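Local atomic coordinates of mandelate racemase/muconate lactonizing protein (PDB entry 3V5C), a protein that probably dehydrates galacturonate, as an enolase-superfamily lyase that binds magnesium in a barrel domain. Residues R186-V191 and A222-V227; L216-L221 and K247-Q252; A234-H237 and A241-E244; H269-A274 and L282-I287. The protein carries 1 engineered substitution. All coordinates share one frame; numbering follows the deposited sequence.

Interaction 1 of 4, residues R186-V191 and A222-V227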
loop_
_atom_site.group_PDB
_atom_site.type_symbol
_atom_site.label_atom_id
_atom_site.label_comp_id
_atom_site.label_asym_id
_atom_site.label_seq_id
_atom_site.Cartn_x
_atom_site.Cartn_y
_atom_site.Cartn_z
ATOM N N ARG A 186 24.075 11.200 7.693
ATOM C CA ARG A 186 22.824 11.752 8.230
ATOM C C ARG A 186 21.735 10.684 8.211
ATOM O O ARG A 186 20.991 10.561 9.183
ATOM C CB ARG A 186 22.421 13.047 7.495
ATOM C CG ARG A 186 20.966 13.520 7.669
ATOM C CD ARG A 186 20.716 14.685 8.619
ATOM N NE ARG A 186 21.494 15.915 8.403
ATOM C CZ ARG A 186 21.032 17.073 7.917
ATOM N NH1 ARG A 186 19.765 17.230 7.507
ATOM N NH2 ARG A 186 21.861 18.106 7.849
ATOM N N ASP A 187 21.661 9.890 7.132
ATOM C CA ASP A 187 20.720 8.774 7.085
ATOM C C ASP A 187 20.877 7.909 8.326
ATOM O O ASP A 187 19.898 7.570 8.986
ATOM C CB ASP A 187 20.979 7.839 5.892
ATOM C CG ASP A 187 20.560 8.409 4.550
ATOM O OD1 ASP A 187 19.751 9.364 4.456
ATOM O OD2 ASP A 187 21.076 7.854 3.542
ATOM N N ILE A 188 22.124 7.516 8.602
ATOM C CA ILE A 188 22.425 6.581 9.692
ATOM C C ILE A 188 21.986 7.162 11.042
ATOM O O ILE A 188 21.336 6.477 11.832
ATOM C CB ILE A 188 23.920 6.248 9.734
ATOM C CG1 ILE A 188 24.279 5.392 8.513
ATOM C CG2 ILE A 188 24.259 5.484 11.029
ATOM C CD1 ILE A 188 25.756 5.373 8.153
ATOM N N ALA A 189 22.353 8.422 11.277
ATOM C CA ALA A 189 22.013 9.111 12.515
ATOM C C ALA A 189 20.504 9.175 12.697
ATOM O O ALA A 189 19.998 9.005 13.802
ATOM C CB ALA A 189 22.583 10.519 12.505
ATOM N N ILE A 190 19.789 9.460 11.614
ATOM C CA ILE A 190 18.331 9.523 11.683
ATOM C C ILE A 190 17.724 8.160 12.016
ATOM O O ILE A 190 16.823 8.047 12.850
ATOM C CB ILE A 190 17.740 10.095 10.376
ATOM C CG1 ILE A 190 18.056 11.591 10.280
ATOM C CG2 ILE A 190 16.231 9.842 10.304
ATOM C CD1 ILE A 190 17.727 12.235 8.951
ATOM N N VAL A 191 18.190 7.120 11.344
ATOM C CA VAL A 191 17.685 5.800 11.637
ATOM C C VAL A 191 17.923 5.421 13.094
ATOM O O VAL A 191 17.023 4.939 13.760
ATOM C CB VAL A 191 18.255 4.758 10.695
ATOM C CG1 VAL A 191 17.758 3.374 11.117
ATOM C CG2 VAL A 191 17.822 5.079 9.257
ATOM N N ALA A 222 26.149 -1.927 8.056
ATOM C CA ALA A 222 27.177 -2.192 9.056
ATOM C C ALA A 222 27.086 -1.153 10.167
ATOM O O ALA A 222 27.103 -1.505 11.347
ATOM C CB ALA A 222 28.567 -2.214 8.424
ATOM N N ALA A 223 26.969 0.121 9.794
ATOM C CA ALA A 223 26.878 1.186 10.789
ATOM C C ALA A 223 25.697 0.931 11.720
ATOM O O ALA A 223 25.771 1.218 12.915
ATOM C CB ALA A 223 26.761 2.543 10.113
ATOM N N LEU A 224 24.630 0.356 11.180
ATOM C CA LEU A 224 23.419 0.080 11.946
ATOM C C LEU A 224 23.354 -1.338 12.525
ATOM O O LEU A 224 22.276 -1.815 12.848
ATOM C CB LEU A 224 22.166 0.389 11.121
ATOM C CG LEU A 224 22.013 1.852 10.678
ATOM C CD1 LEU A 224 20.975 1.987 9.583
ATOM C CD2 LEU A 224 21.648 2.761 11.862
ATOM N N SER A 225 24.510 -1.983 12.670
ATOM C CA SER A 225 24.592 -3.336 13.236
ATOM C C SER A 225 23.890 -3.440 14.582
ATOM O O SER A 225 23.195 -4.422 14.860
ATOM C CB SER A 225 26.051 -3.744 13.424
ATOM O OG SER A 225 26.681 -3.963 12.175
ATOM N N ASP A 226 24.090 -2.425 15.419
ATOM C CA ASP A 226 23.550 -2.433 16.776
ATOM C C ASP A 226 22.080 -2.043 16.798
ATOM O O ASP A 226 21.454 -1.992 17.852
ATOM C CB ASP A 226 24.357 -1.513 17.699
ATOM C CG ASP A 226 24.690 -0.168 17.060
ATOM O OD1 ASP A 226 24.203 0.128 15.944
ATOM O OD2 ASP A 226 25.448 0.606 17.689
ATOM N N VAL A 227 21.533 -1.765 15.623
ATOM C CA VAL A 227 20.140 -1.388 15.503
ATOM C C VAL A 227 19.390 -2.527 14.845
ATOM O O VAL A 227 19.845 -3.083 13.851
ATOM C CB VAL A 227 19.982 -0.140 14.618
ATOM C CG1 VAL A 227 18.526 0.104 14.312
ATOM C CG2 VAL A 227 20.625 1.074 15.270
#
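Ile188 offers both of its branches to the last turn of helix 214-223 and the residue that follows it. Its CD1 presses on CB of Ala223 at 3.6 Å, and its CG2 methyl meets CD2 of Leu224 at 3.9 Å. The first torsion divides the work: with CG1 anti to the carbonyl carbon (chi1 -70°), the longer arm runs back beside the backbone N, toward the alanine, and CG2 toward the leucine. Leu224 in turn forks between two residues one helical turn apart. While CD2 reaches Ile188, also lying 3.7 Å from its O, CD1 touches CG1 of Val191 at 3.8 Å, the two side chains crossing at about a right angle. A beta-branched residue at each of these helix positions makes a firm, broad surface, and the small Ala223 allows the isoleucine's end to come close. Cutting Ile188 back to an alanine would probably open a gap beside Ala223 and let the CD2 branch of Leu224 shift.

Within 222-227, hydrogen bonds shape the place where the helix gives way to a turn. Ala222 O accepts twice from Ser225, from N and from OG at 2.6 Å, the latter on a lone pair in the carbonyl plane. Val227 N then bonds to Leu224 O, closing a type I turn. Asp226 also pairs with Arg192 of helix 180-198 in a salt bridge. Neighbouring outer helices of the barrel domain are therefore joined by aliphatic fit, whereas polar bonds fix the turn that presents Leu224.

Interaction 2 of 4, residues L216-L221 and K247-Q252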
loop_
_atom_site.group_PDB
_atom_site.type_symbol
_atom_site.label_atom_id
_atom_site.label_comp_id
_atom_site.label_asym_id
_atom_site.label_seq_id
_atom_site.Cartn_x
_atom_site.Cartn_y
_atom_site.Cartn_z
ATOM N N LEU A 216 27.451 1.297 -0.667
ATOM C CA LEU A 216 26.779 2.248 0.224
ATOM C C LEU A 216 25.840 1.505 1.152
ATOM O O LEU A 216 25.744 1.815 2.344
ATOM C CB LEU A 216 25.991 3.293 -0.554
ATOM C CG LEU A 216 26.797 4.468 -1.073
ATOM C CD1 LEU A 216 25.993 5.245 -2.119
ATOM C CD2 LEU A 216 27.231 5.384 0.087
ATOM N N THR A 217 25.136 0.522 0.591
ATOM C CA THR A 217 24.187 -0.270 1.357
ATOM C C THR A 217 24.885 -1.002 2.479
ATOM O O THR A 217 24.421 -0.975 3.615
ATOM C CB THR A 217 23.454 -1.259 0.443
ATOM O OG1 THR A 217 22.734 -0.503 -0.541
ATOM C CG2 THR A 217 22.480 -2.105 1.261
ATOM N N LYS A 218 26.014 -1.634 2.167
ATOM C CA LYS A 218 26.763 -2.352 3.184
ATOM C C LYS A 218 27.308 -1.399 4.246
ATOM O O LYS A 218 27.380 -1.765 5.425
ATOM C CB LYS A 218 27.910 -3.137 2.536
ATOM C CG LYS A 218 27.413 -4.318 1.710
ATOM C CD LYS A 218 28.600 -4.998 1.024
ATOM C CE LYS A 218 28.141 -6.262 0.320
ATOM N NZ LYS A 218 29.283 -6.905 -0.408
ATOM N N GLU A 219 27.690 -0.194 3.834
ATOM C CA GLU A 219 28.218 0.772 4.799
ATOM C C GLU A 219 27.136 1.161 5.790
ATOM O O GLU A 219 27.382 1.226 7.000
ATOM C CB GLU A 219 28.757 2.015 4.114
ATOM C CG GLU A 219 29.122 3.121 5.065
ATOM C CD GLU A 219 30.057 4.136 4.443
ATOM O OE1 GLU A 219 30.770 3.788 3.467
ATOM O OE2 GLU A 219 30.075 5.287 4.934
ATOM N N VAL A 220 25.936 1.414 5.278
ATOM C CA VAL A 220 24.824 1.790 6.136
ATOM C C VAL A 220 24.381 0.641 7.053
ATOM O O VAL A 220 24.170 0.837 8.259
ATOM C CB VAL A 220 23.666 2.264 5.286
ATOM C CG1 VAL A 220 22.414 2.406 6.124
ATOM C CG2 VAL A 220 24.036 3.574 4.590
ATOM N N LEU A 221 24.251 -0.558 6.494
ATOM C CA LEU A 221 23.846 -1.721 7.275
ATOM C C LEU A 221 24.860 -2.041 8.372
ATOM O O LEU A 221 24.466 -2.383 9.491
ATOM C CB LEU A 221 23.637 -2.942 6.382
ATOM C CG LEU A 221 22.442 -2.844 5.438
ATOM C CD1 LEU A 221 22.380 -4.042 4.517
ATOM C CD2 LEU A 221 21.170 -2.743 6.254
ATOM N N LYS A 247 22.831 -10.728 0.391
ATOM C CA LYS A 247 22.320 -11.788 1.249
ATOM C C LYS A 247 23.430 -12.612 1.891
ATOM O O LYS A 247 23.360 -12.944 3.073
ATOM C CB LYS A 247 21.386 -12.689 0.451
ATOM C CG LYS A 247 20.033 -12.078 0.221
ATOM C CD LYS A 247 19.280 -12.013 1.514
ATOM C CE LYS A 247 17.790 -12.111 1.275
ATOM N NZ LYS A 247 17.174 -13.049 2.254
ATOM N N GLU A 248 24.447 -12.944 1.106
ATOM C CA GLU A 248 25.576 -13.722 1.617
ATOM C C GLU A 248 26.333 -12.916 2.663
ATOM O O GLU A 248 26.734 -13.439 3.698
ATOM C CB GLU A 248 26.487 -14.134 0.464
ATOM C CG GLU A 248 27.814 -14.738 0.863
ATOM C CD GLU A 248 28.545 -15.313 -0.338
ATOM O OE1 GLU A 248 27.864 -15.731 -1.301
ATOM O OE2 GLU A 248 29.794 -15.341 -0.327
ATOM N N TRP A 249 26.515 -11.628 2.386
ATOM C CA TRP A 249 27.185 -10.712 3.293
ATOM C C TRP A 249 26.410 -10.603 4.616
ATOM O O TRP A 249 26.995 -10.697 5.688
ATOM C CB TRP A 249 27.293 -9.348 2.606
ATOM C CG TRP A 249 28.026 -8.272 3.366
ATOM C CD1 TRP A 249 29.363 -8.001 3.331
ATOM C CD2 TRP A 249 27.438 -7.280 4.207
ATOM N NE1 TRP A 249 29.651 -6.917 4.135
ATOM C CE2 TRP A 249 28.482 -6.456 4.681
ATOM C CE3 TRP A 249 26.124 -7.009 4.614
ATOM C CZ2 TRP A 249 28.254 -5.380 5.531
ATOM C CZ3 TRP A 249 25.903 -5.943 5.475
ATOM C CH2 TRP A 249 26.963 -5.143 5.922
ATOM N N LEU A 250 25.097 -10.407 4.537
ATOM C CA LEU A 250 24.267 -10.358 5.732
ATOM C C LEU A 250 24.368 -11.665 6.521
ATOM O O LEU A 250 24.373 -11.655 7.752
ATOM C CB LEU A 250 22.807 -10.107 5.356
ATOM C CG LEU A 250 22.463 -8.682 4.916
ATOM C CD1 LEU A 250 21.051 -8.658 4.358
ATOM C CD2 LEU A 250 22.594 -7.724 6.084
ATOM N N GLY A 251 24.426 -12.783 5.811
ATOM C CA GLY A 251 24.515 -14.084 6.456
ATOM C C GLY A 251 25.821 -14.251 7.218
ATOM O O GLY A 251 25.828 -14.700 8.367
ATOM N N GLN A 252 26.928 -13.884 6.583
ATOM C CA GLN A 252 28.237 -14.021 7.203
ATOM C C GLN A 252 28.318 -13.195 8.477
ATOM O O GLN A 252 29.071 -13.526 9.392
ATOM C CB GLN A 252 29.345 -13.599 6.237
ATOM C CG GLN A 252 29.634 -14.623 5.157
ATOM C CD GLN A 252 30.125 -15.943 5.727
ATOM O OE1 GLN A 252 31.199 -16.011 6.332
ATOM N NE2 GLN A 252 29.341 -16.999 5.542
#
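Lys218 lies stretched across one face of the Trp249 indole. Its CG stands 3.8 Å above the plane, over the middle of the ring system, and CD sits 3.8 Å from the centroid of the five-membered ring, only 8° off the normal, a CH-pi contact. The methylenes beyond CG are fully extended, which carries CE onward to within 3.7 Å of CG of Trp249. A lysine suits the place because its long aliphatic part can cover an aromatic face while the ammonium end reaches further, here to a salt bridge with Asp245.

The indole is sent toward the other helix by a CG anti to the backbone N (chi1 -177°). Its six-membered end enters beside the 216-221 backbone, CH2 lying 3.4 Å from Lys218 O. Leu221 approaches differently, its CB being near the ring plane at the edge, 3.9 Å from CZ3 of Trp249. Further inward, CD1 of Leu221 meets CD2 of Leu250 at 4.0 Å, the two leucines lying roughly perpendicular. A serine in place of Trp249 is likely to leave the lysine methylenes without their aromatic floor and to open a wide gap between the helices.

That indole spans the axes of the two segments, 11.7 Å apart at closest approach and 23° from parallel, as expected of successive helices around a beta/alpha barrel. A large flat side chain suits so wide a separation, offering its face to the lysine. Helix 214-223 packs on helix 180-198 through Leu216 and Val220, while Thr217 and Leu221 rest inward on Leu232 of strand 231-233.

Interaction 3 of 4, residues A234-H237 and A241-E244. Engineered in segment 234-237: Ala234 (natural residue Glu).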
loop_
_atom_site.group_PDB
_atom_site.type_symbol
_atom_site.label_atom_id
_atom_site.label_comp_id
_atom_site.label_asym_id
_atom_site.label_seq_id
_atom_site.Cartn_x
_atom_site.Cartn_y
_atom_site.Cartn_z
ATOM N N ALA A 234 14.260 -1.256 -1.526
ATOM C CA ALA A 234 14.720 -0.447 -2.646
ATOM C C ALA A 234 16.102 0.159 -2.425
ATOM O O ALA A 234 16.298 1.344 -2.645
ATOM C CB ALA A 234 13.699 0.634 -2.973
ATOM N N ALA A 235 17.062 -0.658 -1.997
ATOM C CA ALA A 235 18.426 -0.167 -1.811
ATOM C C ALA A 235 18.986 0.404 -3.111
ATOM O O ALA A 235 19.615 1.481 -3.135
ATOM C CB ALA A 235 19.317 -1.278 -1.275
ATOM N N PHE A 236 18.715 -0.319 -4.190
ATOM C CA PHE A 236 19.141 0.022 -5.542
ATOM C C PHE A 236 18.224 -0.782 -6.442
ATOM O O PHE A 236 17.591 -1.736 -5.992
ATOM C CB PHE A 236 20.606 -0.369 -5.766
ATOM C CG PHE A 236 20.986 -1.680 -5.113
ATOM C CD1 PHE A 236 21.681 -1.710 -3.903
ATOM C CD2 PHE A 236 20.610 -2.887 -5.692
ATOM C CE1 PHE A 236 22.010 -2.921 -3.280
ATOM C CE2 PHE A 236 20.930 -4.101 -5.085
ATOM C CZ PHE A 236 21.631 -4.130 -3.879
ATOM N N HIS A 237 18.126 -0.402 -7.707
ATOM C CA HIS A 237 17.230 -1.151 -8.581
ATOM C C HIS A 237 17.591 -2.632 -8.528
ATOM O O HIS A 237 18.758 -3.003 -8.638
ATOM C CB HIS A 237 17.264 -0.633 -10.010
ATOM C CG HIS A 237 16.236 -1.276 -10.881
ATOM N ND1 HIS A 237 14.889 -1.108 -10.661
ATOM C CD2 HIS A 237 16.347 -2.134 -11.922
ATOM C CE1 HIS A 237 14.207 -1.811 -11.548
ATOM N NE2 HIS A 237 15.066 -2.438 -12.328
ATOM N N ALA A 241 22.350 -10.541 -8.993
ATOM C CA ALA A 241 23.730 -10.682 -8.577
ATOM C C ALA A 241 24.017 -9.848 -7.340
ATOM O O ALA A 241 24.673 -10.315 -6.415
ATOM C CB ALA A 241 24.671 -10.294 -9.714
ATOM N N LEU A 242 23.547 -8.610 -7.331
ATOM C CA LEU A 242 23.829 -7.732 -6.199
ATOM C C LEU A 242 23.123 -8.212 -4.939
ATOM O O LEU A 242 23.707 -8.217 -3.864
ATOM C CB LEU A 242 23.438 -6.292 -6.505
ATOM C CG LEU A 242 24.149 -5.637 -7.682
ATOM C CD1 LEU A 242 23.724 -4.191 -7.805
ATOM C CD2 LEU A 242 25.681 -5.753 -7.556
ATOM N N TYR A 243 21.868 -8.625 -5.079
ATOM C CA TYR A 243 21.156 -9.152 -3.920
ATOM C C TYR A 243 21.710 -10.501 -3.430
ATOM O O TYR A 243 21.708 -10.758 -2.241
ATOM C CB TYR A 243 19.658 -9.228 -4.211
ATOM C CG TYR A 243 18.886 -7.927 -4.025
ATOM C CD1 TYR A 243 19.245 -6.988 -3.057
ATOM C CD2 TYR A 243 17.775 -7.655 -4.806
ATOM C CE1 TYR A 243 18.498 -5.820 -2.880
ATOM C CE2 TYR A 243 17.033 -6.492 -4.654
ATOM C CZ TYR A 243 17.386 -5.586 -3.683
ATOM O OH TYR A 243 16.611 -4.462 -3.540
ATOM N N GLU A 244 22.181 -11.355 -4.343
ATOM C CA GLU A 244 22.824 -12.600 -3.924
ATOM C C GLU A 244 24.023 -12.264 -3.043
ATOM O O GLU A 244 24.233 -12.880 -1.997
ATOM C CB GLU A 244 23.293 -13.419 -5.134
ATOM C CG GLU A 244 23.903 -14.744 -4.738
ATOM C CD GLU A 244 24.412 -15.542 -5.928
ATOM O OE1 GLU A 244 24.530 -14.974 -7.036
ATOM O OE2 GLU A 244 24.712 -16.737 -5.746
HETATM O O HOH W 1 16.541 -3.427 -0.879
#
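Leu242, in the first turn of helix 240-253, comes obliquely against the ring of Phe236. CB of Leu242 is 3.6 Å from CE2 of Phe236, and its CD1 makes an off-centre CH-pi contact, 4.3 Å from the centroid of the Phe236 ring. Phe236 has its CG in the crowded position between the backbone N and the carbonyl carbon (chi1 39°), yet the ring's end still reaches the helix. Leucine suits this partly exposed place, since both its CB and a methyl can lie against the phenyl ring.

Next comes Tyr243, which takes the more buried share. CE2 of Phe236 stands 3.7 Å above one face of the tyrosine, toward the rim; the two planes are inclined at 34° and their centroids lie 5.0 Å apart. Tyrosine suits the place by pairing this ring with a hydroxyl: water 1 donates to OH at 2.9 Å and accepts from Ala235 N at 3.0 Å, tying helix to loop. The same hydroxyl is hydrogen-bonded to Asp261, a magnesium ligand, and so probably helps to orient it.

Ala234, engineered from the natural glutamate, has its side chain about 5 Å from the magnesium. It directly follows strand 231-233 and is backbone-bonded to Asn210 and Ala260, while Ala235 and Phe236 pack on Thr217 of helix 214-223.

Interaction 4 of 4, residues H269-A274 and L282-I287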
loop_
_atom_site.group_PDB
_atom_site.type_symbol
_atom_site.label_atom_id
_atom_site.label_comp_id
_atom_site.label_asym_id
_atom_site.label_seq_id
_atom_site.Cartn_x
_atom_site.Cartn_y
_atom_site.Cartn_z
ATOM N N HIS A 269 11.828 -10.275 -13.781
ATOM C CA HIS A 269 12.335 -11.510 -13.181
ATOM C C HIS A 269 12.384 -11.475 -11.655
ATOM O O HIS A 269 12.913 -12.395 -11.025
ATOM C CB HIS A 269 13.734 -11.829 -13.729
ATOM C CG HIS A 269 13.752 -12.079 -15.205
ATOM N ND1 HIS A 269 14.914 -12.094 -15.946
ATOM C CD2 HIS A 269 12.747 -12.338 -16.074
ATOM C CE1 HIS A 269 14.621 -12.338 -17.212
ATOM N NE2 HIS A 269 13.312 -12.489 -17.316
ATOM N N LEU A 270 11.820 -10.423 -11.062
ATOM C CA LEU A 270 11.923 -10.229 -9.608
ATOM C C LEU A 270 11.397 -11.397 -8.783
ATOM O O LEU A 270 12.028 -11.813 -7.827
ATOM C CB LEU A 270 11.245 -8.925 -9.167
ATOM C CG LEU A 270 11.270 -8.639 -7.661
ATOM C CD1 LEU A 270 12.711 -8.557 -7.170
ATOM C CD2 LEU A 270 10.527 -7.335 -7.325
ATOM N N ILE A 271 10.246 -11.935 -9.170
ATOM C CA ILE A 271 9.676 -13.029 -8.412
ATOM C C ILE A 271 10.557 -14.260 -8.519
ATOM O O ILE A 271 10.814 -14.933 -7.531
ATOM C CB ILE A 271 8.207 -13.288 -8.801
ATOM C CG1 ILE A 271 7.343 -12.122 -8.309
ATOM C CG2 ILE A 271 7.714 -14.581 -8.164
ATOM C CD1 ILE A 271 5.991 -12.040 -8.990
ATOM N N GLU A 272 11.068 -14.532 -9.719
ATOM C CA GLU A 272 12.040 -15.600 -9.892
ATOM C C GLU A 272 13.243 -15.416 -8.940
ATOM O O GLU A 272 13.634 -16.347 -8.220
ATOM C CB GLU A 272 12.474 -15.671 -11.360
ATOM C CG GLU A 272 13.484 -16.757 -11.658
ATOM C CD GLU A 272 13.820 -16.860 -13.140
ATOM O OE1 GLU A 272 13.153 -16.190 -13.961
ATOM O OE2 GLU A 272 14.755 -17.619 -13.482
ATOM N N TRP A 273 13.816 -14.218 -8.908
ATOM C CA TRP A 273 14.907 -13.941 -7.979
ATOM C C TRP A 273 14.496 -14.189 -6.527
ATOM O O TRP A 273 15.263 -14.747 -5.743
ATOM C CB TRP A 273 15.382 -12.498 -8.134
ATOM C CG TRP A 273 15.862 -12.183 -9.516
ATOM C CD1 TRP A 273 16.164 -13.083 -10.509
ATOM C CD2 TRP A 273 16.070 -10.883 -10.076
ATOM N NE1 TRP A 273 16.550 -12.412 -11.647
ATOM C CE2 TRP A 273 16.513 -11.063 -11.401
ATOM C CE3 TRP A 273 15.966 -9.578 -9.572
ATOM C CZ2 TRP A 273 16.820 -9.988 -12.236
ATOM C CZ3 TRP A 273 16.257 -8.515 -10.401
ATOM C CH2 TRP A 273 16.695 -8.722 -11.716
ATOM N N ALA A 274 13.283 -13.793 -6.174
ATOM C CA ALA A 274 12.788 -14.017 -4.824
ATOM C C ALA A 274 12.681 -15.508 -4.489
ATOM O O ALA A 274 13.084 -15.935 -3.400
ATOM C CB ALA A 274 11.441 -13.318 -4.617
ATOM N N LEU A 282 7.807 -8.841 -1.203
ATOM C CA LEU A 282 7.424 -8.285 -2.506
ATOM C C LEU A 282 6.427 -7.152 -2.331
ATOM O O LEU A 282 5.471 -7.264 -1.553
ATOM C CB LEU A 282 6.827 -9.363 -3.405
ATOM C CG LEU A 282 7.802 -10.362 -4.041
ATOM C CD1 LEU A 282 8.883 -9.631 -4.851
ATOM C CD2 LEU A 282 8.424 -11.276 -3.000
ATOM N N GLN A 283 6.617 -6.077 -3.085
ATOM C CA GLN A 283 5.907 -4.839 -2.784
ATOM C C GLN A 283 5.201 -4.215 -3.966
ATOM O O GLN A 283 5.102 -2.996 -4.049
ATOM C CB GLN A 283 6.889 -3.822 -2.168
ATOM C CG GLN A 283 7.607 -4.366 -0.928
ATOM C CD GLN A 283 8.564 -3.347 -0.345
ATOM O OE1 GLN A 283 9.522 -2.940 -0.998
ATOM N NE2 GLN A 283 8.300 -2.924 0.889
ATOM N N TYR A 284 4.680 -5.048 -4.865
ATOM C CA TYR A 284 3.799 -4.535 -5.909
ATOM C C TYR A 284 2.682 -3.690 -5.314
ATOM O O TYR A 284 2.173 -3.956 -4.233
ATOM C CB TYR A 284 3.237 -5.676 -6.773
ATOM C CG TYR A 284 4.344 -6.496 -7.360
ATOM C CD1 TYR A 284 4.925 -6.125 -8.554
ATOM C CD2 TYR A 284 4.849 -7.604 -6.690
ATOM C CE1 TYR A 284 5.981 -6.857 -9.096
ATOM C CE2 TYR A 284 5.904 -8.341 -7.215
ATOM C CZ TYR A 284 6.461 -7.958 -8.409
ATOM O OH TYR A 284 7.501 -8.705 -8.930
ATOM N N ASP A 285 2.323 -2.639 -6.033
ATOM C CA ASP A 285 1.378 -1.641 -5.533
ATOM C C ASP A 285 -0.066 -2.175 -5.489
ATOM O O ASP A 285 -0.485 -2.974 -6.340
ATOM C CB ASP A 285 1.498 -0.387 -6.416
ATOM C CG ASP A 285 0.582 0.758 -5.984
ATOM O OD1 ASP A 285 1.013 1.576 -5.137
ATOM O OD2 ASP A 285 -0.524 0.894 -6.556
ATOM N N ILE A 286 -0.801 -1.722 -4.476
ATOM C CA ILE A 286 -2.169 -2.168 -4.186
ATOM C C ILE A 286 -3.206 -1.694 -5.214
ATOM O O ILE A 286 -4.294 -2.274 -5.319
ATOM C CB ILE A 286 -2.561 -1.744 -2.752
ATOM C CG1 ILE A 286 -3.888 -2.360 -2.333
ATOM C CG2 ILE A 286 -2.628 -0.216 -2.642
ATOM C CD1 ILE A 286 -3.882 -3.868 -2.287
ATOM N N ILE A 287 -2.885 -0.639 -5.957
ATOM C CA ILE A 287 -3.757 -0.118 -7.009
ATOM C C ILE A 287 -3.329 -0.664 -8.386
ATOM O O ILE A 287 -4.162 -1.105 -9.181
ATOM C CB ILE A 287 -3.743 1.421 -7.059
ATOM C CG1 ILE A 287 -4.015 2.035 -5.683
ATOM C CG2 ILE A 287 -4.754 1.943 -8.091
ATOM C CD1 ILE A 287 -5.359 1.679 -5.102
#
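Leu270 and Ile271, in the first turn of helix 270-275, face Leu282 and Tyr284 where the chain leaves strand 281-282, the CA atoms of Ile271 and Leu282 lying 7.9 Å apart. Leu270 carries the middle of the contact. Its CG is anti to the backbone N (chi1 179°), which swings the branch out toward the strand; there CD2 meets CD1 of Leu282 at 3.8 Å, the two leucine side chains running alongside each other with opposite headings. The other methyl of Leu282, CD2, touches CB of Ala274 at 4.0 Å; a small residue here lets the helix settle close over the strand.

This is part of a beta-alpha-beta crossover of the barrel, in which helix 270-275 links the parallel strands 258-261 and 281-282. Leu270 lies close to the metal site, its side chain about 6 Å from the magnesium ion.

Tyr284 brings its phenol end between two aliphatic side chains, a place that suits a long, flat ring. Its OH is 3.7 Å from CD2 of Leu270 and 3.5 Å from CG1 of Ile271, whose CD1 lies 4.1 Å from the ring's CE2. Leu297 of helix 291-303 packs on both Ile271 and Tyr284. Beyond the tyrosine, Asp285 shapes the loop as an Asx turn: OD2 accepts from Ile287 N at 2.9 Å, met from 52° outside the carboxylate plane, and also from Trp288 N, while OD1 is hydrogen-bonded to His311 ND1.

All four contacts belong to the enolase C-terminal barrel domain. Interactions 1 and 2 share helix 214-223, interactions 2 and 3 share helix 240-253, each pair touching, with centres 13 and 11 Å apart. Along the chain, interactions 1 and 2 interleave, interaction 3 is nested within interaction 2, and interaction 4 follows them all. The series leads toward the metal: interaction 1 is about 27 Å from interaction 4, centre to centre, whereas interactions 3 and 4, 13 Å apart, both come near the magnesium. Outer helix packing thus runs through interactions 1 to 3 to the loops after the strands, while interaction 4 stands apart, about 5 Å from interaction 3 at the nearest atoms.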